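Local coordinates for protein HIRA (Homo sapiens, PDB 5YJE) that cooperates with ASF1A to promote replication-independent chromatin assembly as part of a histone chaperone complex whose activity requires HIRA trimerization, at residues B[96-100]-B[135-140]; B[151-155]-B[166-171]; B[179-184]-B[195-199]; B[88-92]-B[116-122]. One frame throughout, in Å; residues are numbered along the deposited sequence.

Interaction 1 (B[96-100]-B[135-140])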
# COMPACT_ATOMS: atom_id res chain seq x y z
N ILE B 96 -1.75 -1.95 31.68
CA ILE B 96 -2.74 -2.32 30.67
C ILE B 96 -4.00 -1.49 30.87
O ILE B 96 -4.60 -1.49 31.95
CB ILE B 96 -3.05 -3.82 30.73
CG1 ILE B 96 -1.76 -4.62 30.47
CG2 ILE B 96 -4.15 -4.18 29.72
CD1 ILE B 96 -1.79 -6.05 30.96
N LEU B 97 -4.40 -0.76 29.82
CA LEU B 97 -5.57 0.11 29.81
C LEU B 97 -6.82 -0.61 29.32
O LEU B 97 -7.88 -0.49 29.93
CB LEU B 97 -5.31 1.34 28.94
CG LEU B 97 -4.26 2.31 29.46
CD1 LEU B 97 -3.96 3.46 28.45
CD2 LEU B 97 -4.74 2.85 30.82
N THR B 98 -6.72 -1.37 28.23
CA THR B 98 -7.89 -2.15 27.83
C THR B 98 -7.40 -3.41 27.14
O THR B 98 -6.21 -3.61 26.94
CB THR B 98 -8.88 -1.35 26.94
OG1 THR B 98 -10.02 -2.16 26.63
CG2 THR B 98 -8.27 -0.90 25.60
N ALA B 99 -8.35 -4.25 26.74
CA ALA B 99 -7.99 -5.54 26.18
C ALA B 99 -9.14 -6.05 25.32
O ALA B 99 -10.28 -5.62 25.46
CB ALA B 99 -7.65 -6.55 27.29
N ALA B 100 -8.81 -6.97 24.40
CA ALA B 100 -9.81 -7.65 23.58
C ALA B 100 -9.25 -9.01 23.20
O ALA B 100 -8.07 -9.29 23.43
CB ALA B 100 -10.19 -6.82 22.34
N ILE B 135 -4.75 4.55 22.93
CA ILE B 135 -5.88 3.69 22.61
C ILE B 135 -7.18 4.28 23.14
O ILE B 135 -7.22 5.01 24.14
CB ILE B 135 -5.65 2.28 23.21
CG1 ILE B 135 -6.65 1.28 22.63
CG2 ILE B 135 -5.68 2.35 24.80
CD1 ILE B 135 -6.52 1.06 21.13
N SER B 136 -8.27 3.97 22.44
CA SER B 136 -9.62 4.15 22.95
C SER B 136 -10.35 2.82 23.07
O SER B 136 -10.77 2.46 24.16
CB SER B 136 -10.41 5.14 22.06
OG SER B 136 -11.66 5.48 22.65
N THR B 137 -10.46 2.05 21.99
CA THR B 137 -11.06 0.73 22.05
C THR B 137 -10.31 -0.25 21.17
O THR B 137 -9.64 0.11 20.20
CB THR B 137 -12.55 0.74 21.61
OG1 THR B 137 -12.66 1.31 20.29
CG2 THR B 137 -13.43 1.51 22.62
N LEU B 138 -10.46 -1.52 21.52
CA LEU B 138 -9.91 -2.65 20.81
C LEU B 138 -11.03 -3.61 20.44
O LEU B 138 -11.97 -3.81 21.21
CB LEU B 138 -8.87 -3.43 21.67
CG LEU B 138 -7.48 -2.82 21.90
CD1 LEU B 138 -6.61 -3.71 22.82
CD2 LEU B 138 -6.79 -2.58 20.54
N HIS B 139 -10.89 -4.23 19.27
CA HIS B 139 -11.74 -5.33 18.86
C HIS B 139 -10.88 -6.41 18.23
O HIS B 139 -9.84 -6.11 17.63
CB HIS B 139 -12.81 -4.89 17.83
CG HIS B 139 -13.66 -3.74 18.27
ND1 HIS B 139 -13.15 -2.47 18.46
CD2 HIS B 139 -14.99 -3.66 18.53
CE1 HIS B 139 -14.13 -1.66 18.84
NE2 HIS B 139 -15.25 -2.36 18.89
N CYS B 140 -11.32 -7.67 18.36
CA CYS B 140 -10.75 -8.77 17.59
C CYS B 140 -11.85 -9.63 16.99
O CYS B 140 -12.90 -9.84 17.59
CB CYS B 140 -9.86 -9.71 18.41
SG CYS B 140 -8.83 -8.80 19.46
O HOH W 1 -11.84 -1.82 24.22

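Interaction 2 (B[151-155]-B[166-171])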
# COMPACT_ATOMS: atom_id res chain seq x y z
N ALA B 151 -7.14 10.03 18.80
CA ALA B 151 -7.19 10.95 17.68
C ALA B 151 -8.29 10.59 16.67
O ALA B 151 -8.48 11.32 15.70
CB ALA B 151 -5.80 11.01 17.03
N ALA B 152 -9.00 9.48 16.91
CA ALA B 152 -10.02 8.97 16.02
C ALA B 152 -9.43 8.44 14.70
O ALA B 152 -9.96 8.66 13.62
CB ALA B 152 -11.11 10.01 15.75
N THR B 153 -8.32 7.72 14.81
CA THR B 153 -7.83 6.88 13.73
C THR B 153 -8.16 5.42 14.01
O THR B 153 -8.33 5.00 15.16
CB THR B 153 -6.32 7.02 13.53
OG1 THR B 153 -5.65 6.59 14.72
CG2 THR B 153 -5.94 8.46 13.22
N LEU B 154 -8.22 4.64 12.95
CA LEU B 154 -8.65 3.25 13.00
C LEU B 154 -7.59 2.42 12.30
O LEU B 154 -7.13 2.79 11.21
CB LEU B 154 -10.02 3.09 12.32
CG LEU B 154 -10.76 1.74 12.37
CD1 LEU B 154 -12.23 1.98 12.06
CD2 LEU B 154 -10.20 0.69 11.43
N SER B 155 -7.18 1.32 12.92
CA SER B 155 -6.21 0.42 12.31
C SER B 155 -6.69 -1.01 12.43
O SER B 155 -7.37 -1.39 13.39
CB SER B 155 -4.83 0.53 12.96
OG SER B 155 -4.23 1.79 12.75
N VAL B 166 -5.88 -2.17 7.55
CA VAL B 166 -6.30 -0.78 7.48
C VAL B 166 -5.26 0.05 8.23
O VAL B 166 -5.02 -0.18 9.42
CB VAL B 166 -7.69 -0.56 8.08
CG1 VAL B 166 -8.12 0.88 7.90
CG2 VAL B 166 -8.72 -1.52 7.47
N LYS B 167 -4.68 1.04 7.54
CA LYS B 167 -3.58 1.83 8.07
C LYS B 167 -4.09 3.20 8.53
O LYS B 167 -4.23 4.11 7.72
CB LYS B 167 -2.48 1.98 7.02
CG LYS B 167 -1.34 2.92 7.39
CD LYS B 167 -0.54 2.41 8.56
CE LYS B 167 0.66 3.31 8.90
NZ LYS B 167 1.66 3.40 7.80
N GLU B 168 -4.35 3.33 9.83
CA GLU B 168 -4.61 4.61 10.50
C GLU B 168 -5.56 5.54 9.71
O GLU B 168 -5.23 6.68 9.41
CB GLU B 168 -3.30 5.35 10.80
CG GLU B 168 -2.55 4.87 12.04
CD GLU B 168 -1.05 4.72 11.79
OE1 GLU B 168 -0.55 3.58 11.93
OE2 GLU B 168 -0.37 5.73 11.45
N GLU B 169 -6.75 5.04 9.42
CA GLU B 169 -7.74 5.83 8.70
C GLU B 169 -8.46 6.75 9.66
O GLU B 169 -9.03 6.29 10.65
CB GLU B 169 -8.75 4.94 7.98
CG GLU B 169 -8.13 4.22 6.84
CD GLU B 169 -7.64 5.17 5.74
OE1 GLU B 169 -8.37 6.13 5.40
OE2 GLU B 169 -6.55 4.92 5.21
N SER B 170 -8.46 8.04 9.36
CA SER B 170 -9.25 8.95 10.17
C SER B 170 -10.74 8.61 10.08
O SER B 170 -11.25 8.23 9.02
CB SER B 170 -9.03 10.39 9.74
OG SER B 170 -9.86 11.24 10.53
N LEU B 171 -11.41 8.69 11.22
CA LEU B 171 -12.86 8.58 11.29
C LEU B 171 -13.56 9.93 11.13
O LEU B 171 -14.78 10.01 11.32
CB LEU B 171 -13.28 7.92 12.61
CG LEU B 171 -13.04 6.42 12.73
CD1 LEU B 171 -13.58 5.92 14.08
CD2 LEU B 171 -13.75 5.69 11.61

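Interaction 3 (B[179-184]-B[195-199])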
# COMPACT_ATOMS: atom_id res chain seq x y z
N ASP B 179 -24.11 12.82 14.98
CA ASP B 179 -24.46 13.27 16.33
C ASP B 179 -23.36 12.93 17.36
O ASP B 179 -23.65 12.74 18.55
CB ASP B 179 -25.81 12.69 16.73
CG ASP B 179 -25.75 11.19 16.94
OD1 ASP B 179 -24.77 10.58 16.45
OD2 ASP B 179 -26.67 10.64 17.58
N MET B 180 -22.10 12.89 16.91
CA MET B 180 -20.91 12.57 17.70
C MET B 180 -20.86 11.12 18.18
O MET B 180 -20.09 10.83 19.09
CB MET B 180 -20.74 13.44 18.97
CG MET B 180 -21.33 14.85 19.01
SD MET B 180 -21.96 15.26 20.69
CE MET B 180 -20.57 14.93 21.80
N THR B 181 -21.69 10.21 17.66
CA THR B 181 -21.67 8.84 18.15
C THR B 181 -21.64 7.87 16.99
O THR B 181 -21.81 8.25 15.83
CB THR B 181 -22.88 8.49 19.05
OG1 THR B 181 -24.07 8.41 18.27
CG2 THR B 181 -23.06 9.47 20.20
N VAL B 182 -21.37 6.62 17.33
CA VAL B 182 -21.44 5.49 16.42
C VAL B 182 -22.16 4.38 17.17
O VAL B 182 -21.63 3.88 18.17
CB VAL B 182 -20.06 5.00 15.96
CG1 VAL B 182 -20.21 3.70 15.14
CG2 VAL B 182 -19.34 6.07 15.16
N SER B 183 -23.34 4.00 16.68
CA SER B 183 -24.23 3.10 17.43
C SER B 183 -23.63 1.71 17.52
O SER B 183 -23.66 1.09 18.58
CB SER B 183 -25.61 3.02 16.76
OG SER B 183 -26.00 4.28 16.23
N GLN B 184 -23.12 1.20 16.40
CA GLN B 184 -22.50 -0.12 16.43
C GLN B 184 -21.22 -0.12 15.60
O GLN B 184 -21.09 0.63 14.62
CB GLN B 184 -23.44 -1.23 15.92
CG GLN B 184 -24.55 -1.62 16.90
CD GLN B 184 -25.87 -0.89 16.63
OE1 GLN B 184 -26.21 -0.60 15.48
NE2 GLN B 184 -26.62 -0.60 17.69
N MET B 195 -19.04 0.84 10.55
CA MET B 195 -19.56 1.84 11.47
C MET B 195 -21.03 2.06 11.14
O MET B 195 -21.36 2.57 10.06
CB MET B 195 -18.77 3.14 11.34
CG MET B 195 -17.26 2.93 11.36
SD MET B 195 -16.56 2.96 13.02
CE MET B 195 -15.82 1.35 13.11
N ASN B 196 -21.91 1.64 12.04
CA ASN B 196 -23.34 1.85 11.92
C ASN B 196 -23.70 3.08 12.76
O ASN B 196 -23.64 3.03 14.00
CB ASN B 196 -24.12 0.62 12.39
CG ASN B 196 -25.40 0.42 11.62
OD1 ASN B 196 -25.43 -0.25 10.63
ND2 ASN B 196 -26.45 1.10 12.03
N LEU B 197 -24.06 4.17 12.07
CA LEU B 197 -24.40 5.45 12.67
C LEU B 197 -25.89 5.51 13.04
O LEU B 197 -26.74 4.80 12.48
CB LEU B 197 -24.07 6.60 11.72
CG LEU B 197 -22.64 6.72 11.17
CD1 LEU B 197 -22.48 8.02 10.39
CD2 LEU B 197 -21.62 6.66 12.28
N SER B 198 -26.19 6.40 13.99
CA SER B 198 -27.56 6.52 14.48
C SER B 198 -28.52 7.08 13.43
O SER B 198 -29.72 6.82 13.51
CB SER B 198 -27.60 7.39 15.74
OG SER B 198 -27.32 8.74 15.43
N ASP B 199 -28.02 7.81 12.44
CA ASP B 199 -28.89 8.31 11.38
C ASP B 199 -29.27 7.23 10.36
O ASP B 199 -29.90 7.54 9.35
CB ASP B 199 -28.22 9.50 10.68
CG ASP B 199 -27.07 9.09 9.77
OD1 ASP B 199 -26.58 7.94 9.87
OD2 ASP B 199 -26.63 9.94 8.96

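Interaction 4 (B[88-92]-B[116-122])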
# COMPACT_ATOMS: atom_id res chain seq x y z
N TRP B 88 -3.78 -19.21 31.06
CA TRP B 88 -2.40 -18.79 30.86
C TRP B 88 -2.21 -17.39 31.43
O TRP B 88 -3.17 -16.69 31.76
CB TRP B 88 -1.99 -18.88 29.38
CG TRP B 88 -2.69 -18.00 28.36
CD1 TRP B 88 -3.66 -18.39 27.46
CD2 TRP B 88 -2.44 -16.62 28.10
NE1 TRP B 88 -4.03 -17.32 26.68
CE2 TRP B 88 -3.30 -16.23 27.04
CE3 TRP B 88 -1.57 -15.67 28.64
CZ2 TRP B 88 -3.31 -14.93 26.53
CZ3 TRP B 88 -1.58 -14.38 28.13
CH2 TRP B 88 -2.45 -14.02 27.08
N GLU B 89 -0.95 -16.99 31.60
CA GLU B 89 -0.68 -15.64 32.04
C GLU B 89 0.68 -15.18 31.53
O GLU B 89 1.44 -15.94 30.93
CB GLU B 89 -0.79 -15.51 33.57
CG GLU B 89 0.12 -16.37 34.39
CD GLU B 89 -0.18 -16.23 35.88
OE1 GLU B 89 -1.31 -16.59 36.28
OE2 GLU B 89 0.68 -15.74 36.66
N THR B 90 0.95 -13.89 31.73
CA THR B 90 2.15 -13.24 31.22
C THR B 90 2.25 -11.91 31.92
O THR B 90 1.31 -11.48 32.61
CB THR B 90 2.12 -13.08 29.67
OG1 THR B 90 3.42 -12.76 29.21
CG2 THR B 90 1.18 -11.96 29.19
N VAL B 91 3.40 -11.24 31.75
CA VAL B 91 3.62 -9.92 32.32
C VAL B 91 3.97 -8.93 31.22
O VAL B 91 4.51 -9.29 30.16
CB VAL B 91 4.73 -9.93 33.40
CG1 VAL B 91 4.28 -10.74 34.60
CG2 VAL B 91 6.00 -10.49 32.83
N LEU B 92 3.66 -7.67 31.48
CA LEU B 92 4.00 -6.55 30.62
C LEU B 92 4.69 -5.51 31.49
O LEU B 92 4.56 -5.54 32.72
CB LEU B 92 2.74 -5.97 29.94
CG LEU B 92 2.21 -6.95 28.89
CD1 LEU B 92 1.14 -7.86 29.44
CD2 LEU B 92 1.77 -6.25 27.60
N SER B 116 0.04 -4.84 22.44
CA SER B 116 0.70 -6.14 22.39
C SER B 116 -0.30 -7.22 22.05
O SER B 116 -1.47 -7.17 22.45
CB SER B 116 1.41 -6.47 23.71
OG SER B 116 2.43 -5.52 24.00
N VAL B 117 0.14 -8.19 21.27
CA VAL B 117 -0.73 -9.22 20.73
C VAL B 117 -0.16 -10.59 21.11
O VAL B 117 1.02 -10.87 20.87
CB VAL B 117 -0.89 -9.06 19.20
CG1 VAL B 117 -1.78 -10.16 18.62
CG2 VAL B 117 -1.45 -7.66 18.87
N PHE B 118 -1.01 -11.42 21.72
CA PHE B 118 -0.68 -12.71 22.28
C PHE B 118 -1.52 -13.81 21.64
O PHE B 118 -2.68 -13.61 21.26
CB PHE B 118 -0.89 -12.73 23.80
CG PHE B 118 -0.00 -11.79 24.52
CD1 PHE B 118 -0.40 -10.49 24.78
CD2 PHE B 118 1.28 -12.19 24.91
CE1 PHE B 118 0.45 -9.60 25.42
CE2 PHE B 118 2.14 -11.31 25.53
CZ PHE B 118 1.73 -10.02 25.81
N SER B 119 -0.90 -14.99 21.52
CA SER B 119 -1.58 -16.14 20.95
C SER B 119 -2.66 -16.65 21.90
O SER B 119 -2.78 -16.22 23.06
CB SER B 119 -0.60 -17.27 20.65
OG SER B 119 -0.26 -17.96 21.85
N THR B 120 -3.42 -17.62 21.40
CA THR B 120 -4.53 -18.16 22.17
C THR B 120 -4.04 -18.86 23.44
O THR B 120 -4.73 -18.84 24.46
CB THR B 120 -5.34 -19.11 21.28
OG1 THR B 120 -6.22 -19.90 22.09
CG2 THR B 120 -4.42 -20.00 20.44
N CYS B 121 -2.83 -19.42 23.41
CA CYS B 121 -2.26 -20.00 24.62
C CYS B 121 -1.09 -19.16 25.18
O CYS B 121 -0.21 -19.70 25.86
CB CYS B 121 -1.83 -21.45 24.37
SG CYS B 121 -0.42 -21.61 23.29
N GLY B 122 -1.07 -17.86 24.89
CA GLY B 122 -0.36 -16.89 25.71
C GLY B 122 0.97 -16.40 25.21
O GLY B 122 1.64 -15.65 25.94

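Interaction 1 (B[96-100]-B[135-140])
Two consecutive four-stranded antiparallel sheets meet here through their first strands, as neighbouring blades do near the centre of a beta-propeller. Segments 96-100 and 135-140 run nearly parallel, their axes 16° apart and 6.0 Å at closest approach; no direct hydrogen bond joins them, so they face each other through side chains. The tightest packing is at the later end: Ala-100 CB lies 3.7 Å from Leu-138 CB and 3.8 Å from Cys-140 SG, a small methyl admitting the two larger side chains. Leu-138 CD1 lies against the facing backbone, 4.1 Å from Thr-98 O and from Ala-99 CA. Toward the start, Leu-97 CD1 sits 4.2 Å from Ile-135 CG2, and Thr-98 CG2 4.0 Å from Ile-135 CG1. Each strand carries a classic beta bulge within its own sheet, Leu-97 and Thr-98 opposite Ala-109, and Ser-136 and Thr-137 opposite Leu-148. The first bulge lets the adjacent Leu-97 and Thr-98 both point toward the neighbouring blade, whereas the second sends Ser-136 and Thr-137 away from it; Ser-136 OG bonds to Pro-42 O instead. The polar link is a single water, 3.0 Å from Thr-98 OG1 and 3.0 Å from Leu-138 N, which donates to it, so this backbone amide is satisfied across the gap between the sheets.

Interaction 2 (B[151-155]-B[166-171])
Strands 153-158 and 163-170 form a beta hairpin, the third and fourth strands of one four-stranded antiparallel sheet, and this is its end farther from the turn. Backbone bonds come first: Leu-154 N gives to Glu-169 O and Glu-169 N to Leu-154 O, both 2.9 Å, and Leu-171 N gives to Ala-152 O at 2.8 Å. Glu-168 and Glu-169 both lie opposite Leu-154, a G1 bulge, with Glu-168 in the left-handed region (44/57); Thr-153 and Ser-170 make the adjoining non-hydrogen-bonded pair. Apolar contacts centre on Leu-154, whose CD2 is 4.1 Å from Val-166 CG1 and whose CD1 is 4.0 Å from Leu-171 CD2. Charged groups work outside the hairpin: Lys-167 NZ makes a salt bridge to Glu-169 and a hydrogen bond to Ser-210, both of a neighbouring subunit, placing this edge strand at the trimer interface. Within the bulge, Glu-168 N gives a weak hydrogen bond to Ser-155 OG at 3.3 Å.

Interaction 3 (B[179-184]-B[195-199])
One carbonyl, Asn-196 O, takes two backbone donors: Gln-184 N at 3.1 Å with a nearly straight geometry, and Ser-183 N at 2.9 Å, weakly because its angle is poor. Asn-196 N in turn gives to Gln-184 O at 2.9 Å, so Gln-184 and Asn-196 form an antiparallel hydrogen-bonded pair. With Ser-183 and Gln-184 both opposite Asn-196, this is a classic beta bulge, set where the incoming loop joins strand 184-187, the first of a four-stranded antiparallel meander whose second strand is 193-196. Away from the sheet, side chains supply the acceptors. Asp-179 holds the loop's own turn, accepting Thr-181 OG1 at 2.9 Å and, weakly, Thr-181 N at 3.3 Å, both on OD1; its OD2 takes a weak hydrogen bond from Ser-198 OG at 2.9 Å, tying the loop to the residues that follow strand 193-196. Asp-199 OD1 turns elsewhere and accepts Lys-201 N, at the start of the third strand. Between the two polar zones, Val-182 supplies the apolar contact: its CG2 packs 3.7 Å from Leu-197 CD2 and its CG1 4.1 Å from Met-195 CB. Helix 172-175 lies against this patch, Leu-175 touching Val-182, and Ile-174 touching both Met-195 and Leu-197.

Interaction 4 (B[88-92]-B[116-122])
The indole of Trp-88 lies flat over a type I turn, Ser-119 to Gly-122, with the Gly-122 CA over the face of its six-membered ring in a CH-pi contact. Gly-122 has a positive phi (102°), and at its backbone angles a CB would be jammed against the carbonyl O of Cys-121. At the ring edge, Trp-88 NE1 gives a weak hydrogen bond to Thr-120 O at 2.8 Å, while the turn closes itself through Gly-122 N to Ser-119 O at 3.0 Å. Phe-118 fills the space beside the indole: its CB is 3.9 Å from Trp-88 CH2, Thr-90 CG2 covers one face of its ring, 4.2 Å from the centroid, and Leu-92 CD2 meets its edge, 4.2 Å from CZ. Ser-119 OG bonds to Glu-315 of a neighbouring subunit, so the turn also lies at a subunit interface. The strand axes stay 10.1 Å apart, the spacing of stacked sheets: strand 86-92 ends one four-stranded meander and 114-119 is third in the next, face-to-face packing like that between successive propeller blades.

Interactions 1 and 4 are both buried and both pack the sheet holding 96-101 and 114-119 against a neighbour: interaction 1 through small and aliphatic side chains plus a water, interaction 4 through aromatic rings and a tight turn. Strands 86-92 and 96-101 are consecutive, and the segments of the two contacts alternate along the chain. Interactions 2 and 3, by contrast, each join antiparallel partners within a single sheet by backbone hydrogen bonds, each with a bulge, and are only partly buried; interaction 3 is the more exposed. These two touch, Leu-154 CD1 lying 3.8 Å from Met-195 CE. Interactions 1 and 2 reach the same sheet, interaction 1 by outermost strand 135-141, interaction 2 by strands 153-158 and 163-170.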